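Local coordinates for protein esterase (Rhizomucor miehei CAU432, PDB 4WY8) that hydrolyses carboxylic esters, probably through a serine nucleophile, as an esterase of the alpha/beta hydrolase fold, at residues V284-F294 with T302-I310. Numbering follows the deposited sequence.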
# COMPACT_ATOMS: atom_id res chain seq x y z
N VAL A 284 -4.38 3.97 -2.69
CA VAL A 284 -4.17 2.54 -2.86
C VAL A 284 -5.44 1.78 -2.55
O VAL A 284 -6.12 2.07 -1.58
CB VAL A 284 -3.01 2.04 -1.96
CG1 VAL A 284 -1.75 2.76 -2.31
CG2 VAL A 284 -3.32 2.34 -0.52
N ARG A 285 -5.76 0.80 -3.39
CA ARG A 285 -6.88 -0.10 -3.15
C ARG A 285 -6.34 -1.44 -2.65
O ARG A 285 -5.48 -2.02 -3.31
CB ARG A 285 -7.70 -0.29 -4.43
CG ARG A 285 -8.81 -1.33 -4.29
CD ARG A 285 -9.28 -1.80 -5.65
NE ARG A 285 -9.91 -0.73 -6.42
CZ ARG A 285 -10.62 -0.93 -7.53
NH1 ARG A 285 -10.79 -2.16 -7.98
NH2 ARG A 285 -11.16 0.10 -8.18
N TYR A 286 -6.79 -1.91 -1.49
CA TYR A 286 -6.37 -3.23 -1.03
C TYR A 286 -7.33 -4.28 -1.53
O TYR A 286 -8.56 -4.14 -1.37
CB TYR A 286 -6.28 -3.27 0.49
CG TYR A 286 -4.91 -2.85 1.01
CD1 TYR A 286 -4.53 -1.50 1.02
CD2 TYR A 286 -4.02 -3.79 1.50
CE1 TYR A 286 -3.27 -1.11 1.49
CE2 TYR A 286 -2.77 -3.40 1.99
CZ TYR A 286 -2.41 -2.07 1.97
OH TYR A 286 -1.18 -1.70 2.46
N LEU A 287 -6.79 -5.35 -2.11
CA LEU A 287 -7.65 -6.39 -2.66
C LEU A 287 -8.07 -7.41 -1.61
O LEU A 287 -7.35 -7.64 -0.62
CB LEU A 287 -6.97 -7.09 -3.83
CG LEU A 287 -7.32 -6.51 -5.21
CD1 LEU A 287 -6.66 -5.14 -5.45
CD2 LEU A 287 -6.93 -7.48 -6.29
N GLY A 288 -9.26 -7.96 -1.81
CA GLY A 288 -9.80 -9.02 -0.99
C GLY A 288 -10.30 -8.63 0.39
O GLY A 288 -10.54 -9.51 1.22
N ILE A 289 -10.50 -7.34 0.65
CA ILE A 289 -10.98 -6.93 1.96
C ILE A 289 -12.30 -6.19 1.89
O ILE A 289 -12.70 -5.66 0.85
CB ILE A 289 -9.97 -6.03 2.72
CG1 ILE A 289 -9.79 -4.69 2.00
CG2 ILE A 289 -8.64 -6.72 2.89
CD1 ILE A 289 -9.09 -3.68 2.86
N ILE A 290 -12.97 -6.16 3.03
CA ILE A 290 -14.21 -5.42 3.16
C ILE A 290 -14.04 -4.24 4.08
O ILE A 290 -13.04 -4.10 4.79
CB ILE A 290 -15.35 -6.30 3.71
CG1 ILE A 290 -14.94 -6.92 5.05
CG2 ILE A 290 -15.73 -7.35 2.67
CD1 ILE A 290 -16.12 -7.46 5.90
N HIS A 291 -15.05 -3.39 4.05
CA HIS A 291 -15.16 -2.30 4.99
C HIS A 291 -15.32 -2.83 6.42
O HIS A 291 -16.00 -3.82 6.65
CB HIS A 291 -16.36 -1.43 4.59
CG HIS A 291 -16.39 -0.09 5.24
ND1 HIS A 291 -16.06 1.07 4.56
CD2 HIS A 291 -16.77 0.30 6.48
CE1 HIS A 291 -16.21 2.11 5.37
NE2 HIS A 291 -16.63 1.67 6.55
N GLY A 292 -14.71 -2.13 7.38
CA GLY A 292 -14.96 -2.37 8.79
C GLY A 292 -13.92 -3.17 9.56
O GLY A 292 -14.13 -3.54 10.73
N ILE A 293 -12.75 -3.37 8.96
CA ILE A 293 -11.76 -4.18 9.64
C ILE A 293 -11.11 -3.43 10.80
O ILE A 293 -10.46 -4.05 11.65
CB ILE A 293 -10.70 -4.70 8.66
CG1 ILE A 293 -10.01 -3.58 7.89
CG2 ILE A 293 -11.38 -5.64 7.65
CD1 ILE A 293 -9.03 -4.14 6.86
N PHE A 294 -11.29 -2.11 10.88
CA PHE A 294 -10.64 -1.33 11.94
C PHE A 294 -11.53 -0.93 13.12
O PHE A 294 -11.09 -0.19 14.02
CB PHE A 294 -9.99 -0.08 11.34
CG PHE A 294 -8.84 -0.39 10.43
CD1 PHE A 294 -7.68 -0.94 10.94
CD2 PHE A 294 -8.94 -0.16 9.07
CE1 PHE A 294 -6.61 -1.25 10.10
CE2 PHE A 294 -7.88 -0.46 8.21
CZ PHE A 294 -6.71 -1.00 8.73
N THR A 302 -4.66 -8.62 7.09
CA THR A 302 -4.51 -7.53 6.14
C THR A 302 -4.64 -6.19 6.85
O THR A 302 -3.96 -5.23 6.47
CB THR A 302 -5.54 -7.58 5.02
OG1 THR A 302 -5.63 -8.91 4.49
CG2 THR A 302 -5.12 -6.60 3.91
N GLY A 303 -5.49 -6.11 7.88
CA GLY A 303 -5.59 -4.90 8.67
C GLY A 303 -4.22 -4.51 9.22
O GLY A 303 -3.81 -3.34 9.18
N SER A 304 -3.50 -5.51 9.70
CA SER A 304 -2.15 -5.30 10.24
C SER A 304 -1.15 -4.86 9.17
O SER A 304 -0.29 -3.97 9.41
CB SER A 304 -1.65 -6.57 10.94
OG SER A 304 -0.38 -6.35 11.54
N GLU A 305 -1.24 -5.49 7.99
CA GLU A 305 -0.36 -5.04 6.91
C GLU A 305 -0.63 -3.56 6.62
O GLU A 305 0.29 -2.75 6.48
CB GLU A 305 -0.55 -5.86 5.64
CG GLU A 305 -0.42 -7.37 5.82
CD GLU A 305 0.95 -7.82 6.32
OE1 GLU A 305 2.00 -7.16 6.05
OE2 GLU A 305 0.97 -8.87 7.01
N ILE A 306 -1.90 -3.22 6.56
CA ILE A 306 -2.32 -1.86 6.25
C ILE A 306 -1.78 -0.91 7.28
O ILE A 306 -1.26 0.15 6.91
CB ILE A 306 -3.85 -1.74 6.15
CG1 ILE A 306 -4.36 -2.38 4.86
CG2 ILE A 306 -4.32 -0.28 6.19
CD1 ILE A 306 -5.92 -2.54 4.86
N LEU A 307 -1.84 -1.27 8.55
CA LEU A 307 -1.24 -0.41 9.59
C LEU A 307 0.28 -0.26 9.41
O LEU A 307 0.82 0.83 9.64
CB LEU A 307 -1.55 -0.95 10.99
CG LEU A 307 -2.98 -0.72 11.45
CD1 LEU A 307 -3.04 -1.05 12.92
CD2 LEU A 307 -3.41 0.72 11.23
N ASP A 308 0.98 -1.33 9.03
CA ASP A 308 2.42 -1.19 8.77
C ASP A 308 2.70 -0.20 7.62
O ASP A 308 3.65 0.61 7.65
CB ASP A 308 3.04 -2.56 8.47
CG ASP A 308 3.12 -3.46 9.71
OD1 ASP A 308 3.08 -2.94 10.86
OD2 ASP A 308 3.23 -4.71 9.52
N HIS A 309 1.85 -0.26 6.60
CA HIS A 309 1.90 0.68 5.49
C HIS A 309 1.68 2.13 5.92
O HIS A 309 2.48 3.02 5.60
CB HIS A 309 0.85 0.27 4.47
CG HIS A 309 0.88 1.09 3.23
ND1 HIS A 309 0.00 0.89 2.19
CD2 HIS A 309 1.68 2.12 2.86
CE1 HIS A 309 0.27 1.74 1.22
NE2 HIS A 309 1.28 2.50 1.60
N ILE A 310 0.59 2.36 6.65
CA ILE A 310 0.30 3.68 7.19
C ILE A 310 1.47 4.22 8.00
O ILE A 310 1.83 5.39 7.88
CB ILE A 310 -0.97 3.64 8.08
CG1 ILE A 310 -2.22 3.43 7.22
CG2 ILE A 310 -1.13 4.93 8.88
CD1 ILE A 310 -3.45 3.13 8.03
O HOH W 1 0.80 -3.63 3.16
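Two partners grip the hydroxyl of Y286: H309, whose ND1 lies 2.9 Å from Y286 OH, and a water at the same distance. Both lie in the plane of the tyrosine ring, and the water reaches on weakly to the carbonyl O of E305. With CG anti to the backbone N (chi1 -176°), the H309 side chain extends toward the phenol. I306 covers one face of the same phenol: its CG1 stands 3.4 Å from the Y286 ring centroid and only 12° off the normal, a CH-pi contact. The other branch of I306 goes to F294, with CG2 3.6 Å from CZ at the ring edge, while I306 CD1 meets I289 CD1 tip to tip at 3.9 Å. F294 CE1 also touches L307 CG, again at 3.9 Å. Helix 302-310 thus packs against strand 284-286, outermost within the chain and nearly antiparallel at 161°, and against the loop carrying H291, which is hydrogen-bonded to S164 and D261 in what is probably the catalytic triad. H309 stacks on H309 of the second subunit, and strand 284-286 pairs with a strand there. The Y286-H309 bond therefore joins strand and helix of one subunit within the dimer interface, where the in-plane partners and the I306 cover would restrain the phenol's orientation.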